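Local coordinates for protein enoyl-CoA hydratase (Mycobacterium smegmatis, PDB 3PE8) that probably catalyses the reversible hydration of enoyl-CoA to 3-hydroxyacyl-CoA, as a zinc-binding member of the enoyl-CoA hydratase/isomerase (crotonase) family, at residues D90-V95 with L205-H210; T16-T21 with D53-I58; S141-Q146 with G219-E224. All coordinates share one frame; numbering follows the deposited sequence.

Interaction 1: residues D90-V95 with L205-H210; sequences DMTKPV and LLDSYH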
loop_
_atom_site.group_PDB
_atom_site.type_symbol
_atom_site.label_atom_id
_atom_site.label_comp_id
_atom_site.label_asym_id
_atom_site.label_seq_id
_atom_site.Cartn_x
_atom_site.Cartn_y
_atom_site.Cartn_z
ATOM N N ASP A 90 19.085 -6.123 -10.459
ATOM C CA ASP A 90 19.125 -4.850 -9.768
ATOM C C ASP A 90 20.359 -4.087 -10.246
ATOM O O ASP A 90 21.473 -4.616 -10.243
ATOM C CB ASP A 90 19.190 -5.037 -8.251
ATOM C CG ASP A 90 19.131 -3.713 -7.493
ATOM O OD1 ASP A 90 18.401 -2.798 -7.916
ATOM O OD2 ASP A 90 19.795 -3.612 -6.436
ATOM N N MET A 91 20.154 -2.850 -10.659
ATOM C CA MET A 91 21.220 -2.026 -11.226
ATOM C C MET A 91 21.087 -0.629 -10.641
ATOM O O MET A 91 19.975 -0.152 -10.406
ATOM C CB MET A 91 21.087 -1.975 -12.747
ATOM C CG MET A 91 21.376 -3.313 -13.420
ATOM S SD MET A 91 21.227 -3.137 -15.193
ATOM C CE MET A 91 22.734 -2.213 -15.568
ATOM N N THR A 92 22.219 0.037 -10.437
ATOM C CA THR A 92 22.220 1.446 -10.056
ATOM C C THR A 92 22.759 2.317 -11.167
ATOM O O THR A 92 22.696 3.541 -11.055
ATOM C CB THR A 92 23.026 1.700 -8.810
ATOM O OG1 THR A 92 24.415 1.419 -9.050
ATOM C CG2 THR A 92 22.479 0.858 -7.634
ATOM N N LYS A 93 23.296 1.709 -12.228
ATOM C CA LYS A 93 23.759 2.461 -13.409
ATOM C C LYS A 93 22.599 2.599 -14.411
ATOM O O LYS A 93 21.897 1.637 -14.677
ATOM C CB LYS A 93 24.944 1.736 -14.049
ATOM C CG LYS A 93 26.151 1.627 -13.110
ATOM C CD LYS A 93 27.329 0.969 -13.738
ATOM C CE LYS A 93 28.428 0.767 -12.726
ATOM N NZ LYS A 93 29.540 -0.034 -13.307
ATOM N N PRO A 94 22.434 3.777 -15.011
ATOM C CA PRO A 94 21.323 3.967 -15.897
ATOM C C PRO A 94 21.368 3.127 -17.167
ATOM O O PRO A 94 22.427 2.950 -17.748
ATOM C CB PRO A 94 21.429 5.436 -16.297
ATOM C CG PRO A 94 22.293 6.069 -15.329
ATOM C CD PRO A 94 23.149 5.030 -14.735
ATOM N N VAL A 95 20.199 2.650 -17.587
ATOM C CA VAL A 95 20.011 1.878 -18.814
ATOM C C VAL A 95 19.087 2.647 -19.751
ATOM O O VAL A 95 17.938 2.933 -19.414
ATOM C CB VAL A 95 19.402 0.484 -18.557
ATOM C CG1 VAL A 95 19.213 -0.278 -19.883
ATOM C CG2 VAL A 95 20.327 -0.336 -17.638
ATOM N N LEU A 205 20.850 8.339 -6.572
ATOM C CA LEU A 205 19.534 8.835 -6.939
ATOM C C LEU A 205 18.778 7.778 -7.740
ATOM O O LEU A 205 17.600 7.522 -7.478
ATOM C CB LEU A 205 19.604 10.165 -7.677
ATOM C CG LEU A 205 18.232 10.771 -7.982
ATOM C CD1 LEU A 205 17.179 10.774 -6.830
ATOM C CD2 LEU A 205 18.419 12.186 -8.529
ATOM N N LEU A 206 19.437 7.115 -8.691
ATOM C CA LEU A 206 18.742 6.058 -9.465
ATOM C C LEU A 206 18.351 4.842 -8.589
ATOM O O LEU A 206 17.275 4.287 -8.726
ATOM C CB LEU A 206 19.534 5.635 -10.706
ATOM C CG LEU A 206 18.795 4.658 -11.606
ATOM C CD1 LEU A 206 17.439 5.249 -12.097
ATOM C CD2 LEU A 206 19.659 4.266 -12.798
ATOM N N ASP A 207 19.234 4.456 -7.661
ATOM C CA ASP A 207 18.892 3.408 -6.711
ATOM C C ASP A 207 17.638 3.787 -5.950
ATOM O O ASP A 207 16.741 2.964 -5.760
ATOM C CB ASP A 207 20.066 3.169 -5.777
ATOM C CG ASP A 207 20.019 1.828 -5.040
ATOM O OD1 ASP A 207 19.377 0.849 -5.485
ATOM O OD2 ASP A 207 20.712 1.783 -3.985
ATOM N N SER A 208 17.557 5.046 -5.541
ATOM C CA SER A 208 16.388 5.492 -4.828
ATOM C C SER A 208 15.119 5.460 -5.696
ATOM O O SER A 208 14.063 4.975 -5.256
ATOM C CB SER A 208 16.617 6.875 -4.214
ATOM O OG SER A 208 15.495 7.211 -3.427
ATOM N N TYR A 209 15.206 5.949 -6.934
ATOM C CA TYR A 209 14.070 5.856 -7.846
ATOM C C TYR A 209 13.631 4.380 -8.004
ATOM O O TYR A 209 12.455 4.087 -8.029
ATOM C CB TYR A 209 14.451 6.389 -9.228
ATOM C CG TYR A 209 14.298 7.898 -9.456
ATOM C CD1 TYR A 209 13.123 8.540 -9.165
ATOM C CD2 TYR A 209 15.289 8.650 -10.102
ATOM C CE1 TYR A 209 12.948 9.893 -9.412
ATOM C CE2 TYR A 209 15.118 9.999 -10.355
ATOM C CZ TYR A 209 13.951 10.630 -10.007
ATOM O OH TYR A 209 13.715 11.990 -10.282
ATOM N N HIS A 210 14.593 3.462 -8.125
ATOM C CA HIS A 210 14.267 2.075 -8.261
ATOM C C HIS A 210 13.578 1.503 -7.016
ATOM O O HIS A 210 12.639 0.706 -7.119
ATOM C CB HIS A 210 15.530 1.248 -8.553
ATOM C CG HIS A 210 16.097 1.436 -9.923
ATOM N ND1 HIS A 210 17.328 0.940 -10.281
ATOM C CD2 HIS A 210 15.602 2.054 -11.024
ATOM C CE1 HIS A 210 17.562 1.230 -11.553
ATOM N NE2 HIS A 210 16.524 1.899 -12.030
HETATM O O HOH W 1 18.469 -0.253 -7.923
HETATM O O HOH W 2 20.546 -1.538 -5.063
#
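D207 OD1 is approached by two ordered waters. Water 2 donates to it at 2.7 Å and also to D90 OD2, bridging the two carboxylates. Water 1 lies 2.8 Å from D207 OD1 and near D90 OD1 too, within bonding range of more acceptors than it can serve; it also bonds to H210 ND1. D90 was modelled in two conformations, so its half of this bridge is less certain. With the two acid groups close to each other, the waters probably ease the repulsion between them. Beside the bridge, T92 CG2 lies against the D207 carboxylate, 3.7 Å from its CG. With OG1 between the backbone N and the carbonyl carbon (chi1 65°), CG2 stands anti to the carbonyl carbon and is the branch that meets D207.

H210 supplies the one direct hydrogen bond across the contact, from ND1 to M91 O at 2.9 Å. It is weak, bent to 120° at the hydrogen, although both M91 O and water 1 lie at the ring edge close to its plane. One face of the imidazole is met by L206 O, 3.3 Å above the plane and toward the rim. Apolar contact comes from L206, whose CD2 presses on P94 CA at 3.5 Å and also faces the proline ring. The same methyl lies 3.6 Å from T92 O, a buried carbonyl oxygen with no polar partner in the model.

H210 NE2 bonds to D115, which also receives the backbone N of V95. The loop thus runs between helix 35-50, where Q49 holds T92 N, and the long helix 199-234, just before the chain enters strand 95-99 of the main sheet.

Interaction 2: residues T16-T21 with D53-I58; sequences TDRVRT and DVDVVI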
loop_
_atom_site.group_PDB
_atom_site.type_symbol
_atom_site.label_atom_id
_atom_site.label_comp_id
_atom_site.label_asym_id
_atom_site.label_seq_id
_atom_site.Cartn_x
_atom_site.Cartn_y
_atom_site.Cartn_z
ATOM N N THR A 16 32.638 2.614 -24.933
ATOM C CA THR A 16 33.250 3.851 -25.472
ATOM C C THR A 16 32.818 5.005 -24.565
ATOM O O THR A 16 31.618 5.150 -24.299
ATOM C CB THR A 16 32.771 4.118 -26.921
ATOM O OG1 THR A 16 33.171 3.035 -27.778
ATOM C CG2 THR A 16 33.357 5.425 -27.492
ATOM N N ASP A 17 33.786 5.782 -24.062
ATOM C CA ASP A 17 33.483 6.961 -23.261
ATOM C C ASP A 17 32.604 6.627 -22.057
ATOM O O ASP A 17 31.675 7.390 -21.670
ATOM C CB ASP A 17 32.897 8.070 -24.141
ATOM C CG ASP A 17 33.856 8.559 -25.193
ATOM O OD1 ASP A 17 35.046 8.220 -25.133
ATOM O OD2 ASP A 17 33.379 9.279 -26.107
ATOM N N ARG A 18 32.916 5.461 -21.475
ATOM C CA ARG A 18 32.290 4.959 -20.245
ATOM C C ARG A 18 30.853 4.532 -20.433
ATOM O O ARG A 18 30.115 4.370 -19.470
ATOM C CB ARG A 18 32.491 5.923 -19.066
ATOM C CG ARG A 18 33.977 6.301 -18.835
ATOM C CD ARG A 18 34.189 7.084 -17.534
ATOM N NE ARG A 18 33.626 6.351 -16.394
ATOM C CZ ARG A 18 34.203 5.329 -15.769
ATOM N NH1 ARG A 18 35.425 4.902 -16.094
ATOM N NH2 ARG A 18 33.540 4.726 -14.790
ATOM N N VAL A 19 30.468 4.339 -21.700
ATOM C CA VAL A 19 29.135 3.876 -22.055
ATOM C C VAL A 19 29.225 2.513 -22.716
ATOM O O VAL A 19 29.965 2.343 -23.679
ATOM C CB VAL A 19 28.433 4.891 -22.981
ATOM C CG1 VAL A 19 27.002 4.383 -23.363
ATOM C CG2 VAL A 19 28.380 6.299 -22.335
ATOM N N ARG A 20 28.493 1.532 -22.166
ATOM C CA ARG A 20 28.506 0.177 -22.725
ATOM C C ARG A 20 27.222 -0.019 -23.510
ATOM O O ARG A 20 26.136 0.109 -22.957
ATOM C CB ARG A 20 28.605 -0.888 -21.649
ATOM C CG ARG A 20 28.628 -2.298 -22.291
ATOM C CD ARG A 20 29.249 -3.316 -21.430
ATOM N NE ARG A 20 30.653 -3.028 -21.186
ATOM C CZ ARG A 20 31.363 -3.639 -20.263
ATOM N NH1 ARG A 20 30.786 -4.579 -19.498
ATOM N NH2 ARG A 20 32.654 -3.324 -20.084
ATOM N N THR A 21 27.361 -0.301 -24.806
ATOM C CA THR A 21 26.230 -0.583 -25.653
ATOM C C THR A 21 26.103 -2.090 -25.817
ATOM O O THR A 21 27.079 -2.774 -26.203
ATOM C CB THR A 21 26.384 0.097 -27.031
ATOM O OG1 THR A 21 26.588 1.520 -26.883
ATOM C CG2 THR A 21 25.125 -0.142 -27.907
ATOM N N ASP A 53 34.666 0.361 -15.251
ATOM C CA ASP A 53 34.892 1.117 -16.486
ATOM C C ASP A 53 33.585 1.628 -17.129
ATOM O O ASP A 53 33.646 2.394 -18.104
ATOM C CB ASP A 53 35.663 0.273 -17.502
ATOM C CG ASP A 53 37.073 -0.111 -17.005
ATOM O OD1 ASP A 53 37.697 0.667 -16.256
ATOM O OD2 ASP A 53 37.536 -1.213 -17.367
ATOM N N VAL A 54 32.438 1.267 -16.553
ATOM C CA VAL A 54 31.130 1.576 -17.166
ATOM C C VAL A 54 30.291 2.459 -16.256
ATOM O O VAL A 54 30.113 2.157 -15.064
ATOM C CB VAL A 54 30.357 0.273 -17.435
ATOM C CG1 VAL A 54 28.926 0.568 -17.979
ATOM C CG2 VAL A 54 31.160 -0.634 -18.402
ATOM N N ASP A 55 29.792 3.558 -16.802
ATOM C CA ASP A 55 28.845 4.408 -16.062
ATOM C C ASP A 55 27.394 4.251 -16.507
ATOM O O ASP A 55 26.479 4.452 -15.711
ATOM C CB ASP A 55 29.210 5.887 -16.184
ATOM C CG ASP A 55 30.428 6.266 -15.397
ATOM O OD1 ASP A 55 30.825 5.559 -14.423
ATOM O OD2 ASP A 55 30.996 7.302 -15.773
ATOM N N VAL A 56 27.187 3.984 -17.797
ATOM C CA VAL A 56 25.866 4.010 -18.439
ATOM C C VAL A 56 25.791 2.870 -19.450
ATOM O O VAL A 56 26.814 2.507 -20.067
ATOM C CB VAL A 56 25.585 5.378 -19.176
ATOM C CG1 VAL A 56 24.243 5.388 -19.905
ATOM C CG2 VAL A 56 25.661 6.554 -18.168
ATOM N N VAL A 57 24.614 2.243 -19.543
ATOM C CA VAL A 57 24.342 1.197 -20.530
ATOM C C VAL A 57 23.323 1.700 -21.570
ATOM O O VAL A 57 22.316 2.348 -21.192
ATOM C CB VAL A 57 23.784 -0.092 -19.854
ATOM C CG1 VAL A 57 23.450 -1.154 -20.900
ATOM C CG2 VAL A 57 24.809 -0.692 -18.848
ATOM N N ILE A 58 23.577 1.405 -22.851
ATOM C CA ILE A 58 22.578 1.535 -23.914
ATOM C C ILE A 58 22.203 0.145 -24.388
ATOM O O ILE A 58 23.104 -0.649 -24.705
ATOM C CB ILE A 58 23.121 2.385 -25.114
ATOM C CG1 ILE A 58 23.463 3.805 -24.658
ATOM C CG2 ILE A 58 22.122 2.394 -26.298
ATOM C CD1 ILE A 58 24.229 4.633 -25.681
HETATM O O HOH W 3 37.400 3.021 -15.107
#
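The R18 guanidinium carries D53 O over one face, 3.6 Å above its plane, while the D55 carboxylate and water 3 sit at its edge. R18, D53 and D55 lie just before the N-terminal ends of the two parallel strands of a beta-alpha-beta unit of the crotonase fold, strand 19-24, helix 35-50 and strand 56-61. R18 grips D55 side-on, NE to OD2 at 2.9 Å and NH2 to OD1 at 2.9 Å. Both bonds lie close to the guanidinium plane but reach the oxygens from above the carboxylate plane, the groups being turned 58° apart. A bend at chi3 (54°) turns NE toward the acid, whose OD1 also pairs with R203. The R20 guanidinium has V54 CG2 over one face, 3.4 Å above the plane, and its polar end is held by T15 and D51.

A type I' turn from T16 to V19 links strand 11-16 to strand 19-24. R18 O takes D55 N at 2.8 Å and, more weakly, V56 N; the ladder continues from R20 N to V56 O and from I58 N to R20 O. Helix 183-195 packs against V19, V56 and I58, and V19 CG1 meets I58 CD1 at 3.6 Å.

Interaction 3: residues S141-Q146 with G219-E224; sequences SVRLPQ and GALWAE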
loop_
_atom_site.group_PDB
_atom_site.type_symbol
_atom_site.label_atom_id
_atom_site.label_comp_id
_atom_site.label_asym_id
_atom_site.label_seq_id
_atom_site.Cartn_x
_atom_site.Cartn_y
_atom_site.Cartn_z
ATOM N N SER A 141 1.915 -5.990 -17.653
ATOM C CA SER A 141 0.606 -5.543 -17.179
ATOM C C SER A 141 0.690 -4.501 -16.051
ATOM O O SER A 141 -0.298 -3.831 -15.734
ATOM C CB SER A 141 -0.277 -6.734 -16.794
ATOM O OG SER A 141 0.238 -7.492 -15.726
ATOM N N VAL A 142 1.882 -4.350 -15.492
ATOM C CA VAL A 142 2.160 -3.330 -14.494
ATOM C C VAL A 142 2.792 -2.095 -15.145
ATOM O O VAL A 142 2.331 -0.968 -14.948
ATOM C CB VAL A 142 3.073 -3.863 -13.399
ATOM C CG1 VAL A 142 3.365 -2.783 -12.347
ATOM C CG2 VAL A 142 2.377 -5.117 -12.778
ATOM N N ARG A 143 3.851 -2.326 -15.923
ATOM C CA ARG A 143 4.617 -1.207 -16.452
ATOM C C ARG A 143 4.007 -0.536 -17.680
ATOM O O ARG A 143 4.281 0.645 -17.910
ATOM C CB ARG A 143 6.063 -1.609 -16.734
ATOM C CG ARG A 143 6.812 -2.103 -15.513
ATOM C CD ARG A 143 8.340 -2.179 -15.709
ATOM N NE ARG A 143 8.913 -2.651 -14.459
ATOM C CZ ARG A 143 9.115 -3.928 -14.134
ATOM N NH1 ARG A 143 8.955 -4.904 -15.022
ATOM N NH2 ARG A 143 9.508 -4.227 -12.891
ATOM N N LEU A 144 3.231 -1.247 -18.474
ATOM C CA LEU A 144 2.614 -0.601 -19.661
ATOM C C LEU A 144 1.626 0.466 -19.231
ATOM O O LEU A 144 1.768 1.622 -19.634
ATOM C CB LEU A 144 2.085 -1.607 -20.664
ATOM C CG LEU A 144 1.650 -0.991 -21.991
ATOM C CD1 LEU A 144 2.792 -0.271 -22.741
ATOM C CD2 LEU A 144 0.989 -2.068 -22.834
ATOM N N PRO A 145 0.674 0.174 -18.320
ATOM C CA PRO A 145 -0.172 1.330 -17.866
ATOM C C PRO A 145 0.620 2.433 -17.171
ATOM O O PRO A 145 0.309 3.609 -17.315
ATOM C CB PRO A 145 -1.180 0.703 -16.905
ATOM C CG PRO A 145 -1.004 -0.742 -17.045
ATOM C CD PRO A 145 0.240 -1.098 -17.727
ATOM N N GLN A 146 1.652 2.054 -16.417
ATOM C CA GLN A 146 2.522 3.016 -15.743
ATOM C C GLN A 146 3.171 4.012 -16.714
ATOM O O GLN A 146 3.315 5.211 -16.381
ATOM C CB GLN A 146 3.594 2.273 -14.949
ATOM C CG GLN A 146 4.544 3.109 -14.212
ATOM C CD GLN A 146 5.668 2.332 -13.580
ATOM O OE1 GLN A 146 6.232 1.426 -14.194
ATOM N NE2 GLN A 146 5.995 2.670 -12.322
ATOM N N GLY A 219 3.156 -5.248 -5.315
ATOM C CA GLY A 219 1.833 -5.901 -5.195
ATOM C C GLY A 219 1.261 -6.209 -6.560
ATOM O O GLY A 219 0.637 -7.265 -6.785
ATOM N N ALA A 220 1.429 -5.248 -7.461
ATOM C CA ALA A 220 0.956 -5.463 -8.818
ATOM C C ALA A 220 1.692 -6.568 -9.535
ATOM O O ALA A 220 1.082 -7.350 -10.292
ATOM C CB ALA A 220 1.093 -4.126 -9.623
ATOM N N LEU A 221 3.016 -6.616 -9.354
ATOM C CA LEU A 221 3.817 -7.672 -9.946
ATOM C C LEU A 221 3.434 -9.056 -9.425
ATOM O O LEU A 221 3.428 -10.027 -10.164
ATOM C CB LEU A 221 5.309 -7.376 -9.763
ATOM C CG LEU A 221 5.805 -6.202 -10.591
ATOM C CD1 LEU A 221 7.130 -5.678 -10.056
ATOM C CD2 LEU A 221 5.910 -6.562 -12.094
ATOM N N TRP A 222 3.126 -9.154 -8.140
ATOM C CA TRP A 222 2.609 -10.397 -7.581
ATOM C C TRP A 222 1.292 -10.795 -8.231
ATOM O O TRP A 222 1.118 -11.924 -8.619
ATOM C CB TRP A 222 2.406 -10.258 -6.078
ATOM C CG TRP A 222 1.944 -11.562 -5.422
ATOM C CD1 TRP A 222 0.684 -11.856 -4.943
ATOM C CD2 TRP A 222 2.711 -12.779 -5.267
ATOM N NE1 TRP A 222 0.646 -13.144 -4.451
ATOM C CE2 TRP A 222 1.871 -13.728 -4.654
ATOM C CE3 TRP A 222 4.037 -13.143 -5.554
ATOM C CZ2 TRP A 222 2.309 -15.013 -4.333
ATOM C CZ3 TRP A 222 4.469 -14.440 -5.226
ATOM C CH2 TRP A 222 3.598 -15.347 -4.624
ATOM N N ALA A 223 0.368 -9.843 -8.362
ATOM C CA ALA A 223 -0.893 -10.093 -9.015
ATOM C C ALA A 223 -0.738 -10.572 -10.457
ATOM O O ALA A 223 -1.442 -11.484 -10.871
ATOM C CB ALA A 223 -1.782 -8.854 -8.957
ATOM N N GLU A 224 0.202 -9.975 -11.184
ATOM C CA GLU A 224 0.494 -10.379 -12.563
ATOM C C GLU A 224 0.975 -11.866 -12.537
ATOM O O GLU A 224 0.518 -12.695 -13.361
ATOM C CB GLU A 224 1.578 -9.476 -13.178
ATOM C CG GLU A 224 2.072 -9.982 -14.533
ATOM C CD GLU A 224 3.159 -9.165 -15.128
ATOM O OE1 GLU A 224 4.345 -9.422 -14.839
ATOM O OE2 GLU A 224 2.800 -8.248 -15.906
#
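S141 and E224 form the tight end of this contact, where E224 OE2 accepts two hydrogen bonds from one residue. S141 OG donates at 2.7 Å, on the anti side and 16° out of the carboxylate plane; S141 N donates at 3.0 Å, nearly in line with the C-O bond of E224. A chi1 of 63° holds OG between the backbone N and the carbonyl carbon, so hydroxyl and amide reach the same oxygen. The other carboxylate oxygen, OE1, receives the backbone N of G139.

Next to it V142 points its branches at residues 219-224, with CG2 3.5 Å from A220 CB and 3.9 Å from L221 CD2. In this crotonase-family chain the contact joins helix 140-148 to the long C-terminal helix 199-234, the E224 side chain lying about 7 Å from the zinc ion bound by E109 and H129. Neighbouring subunits pack here too, I212 of one against S141 and A223, and W222 of another against L221.

Between the two segments the packing is slacker at partly exposed R143, on which helix 106-113 also packs. Its chain crosses L221 at about a right angle, in a single van der Waals contact, oblique, of guanidinium NH2 with methyl CD1 at 4.0 Å.

From the N terminus, interaction 2 closes first: the chain leaves strand 19-24, passes through helix 35-50 and returns as strand 56-61. Interaction 1 opens at the loop before strand 95-99 and waits for residues 205-210 to close. Residues 141-146 lie within the span of chain between 90-95 and 205-210, but their partner, 219-224, follows it, so interactions 1 and 3 cross, sharing helix 199-234. Interactions 1 and 2 touch, through a probable hydrogen bond from V57 N to P94 O. The second and third strands of the main sheet are thereby tied, through the loop 90-95, to one part of the long helix, and the region near the zinc site to another.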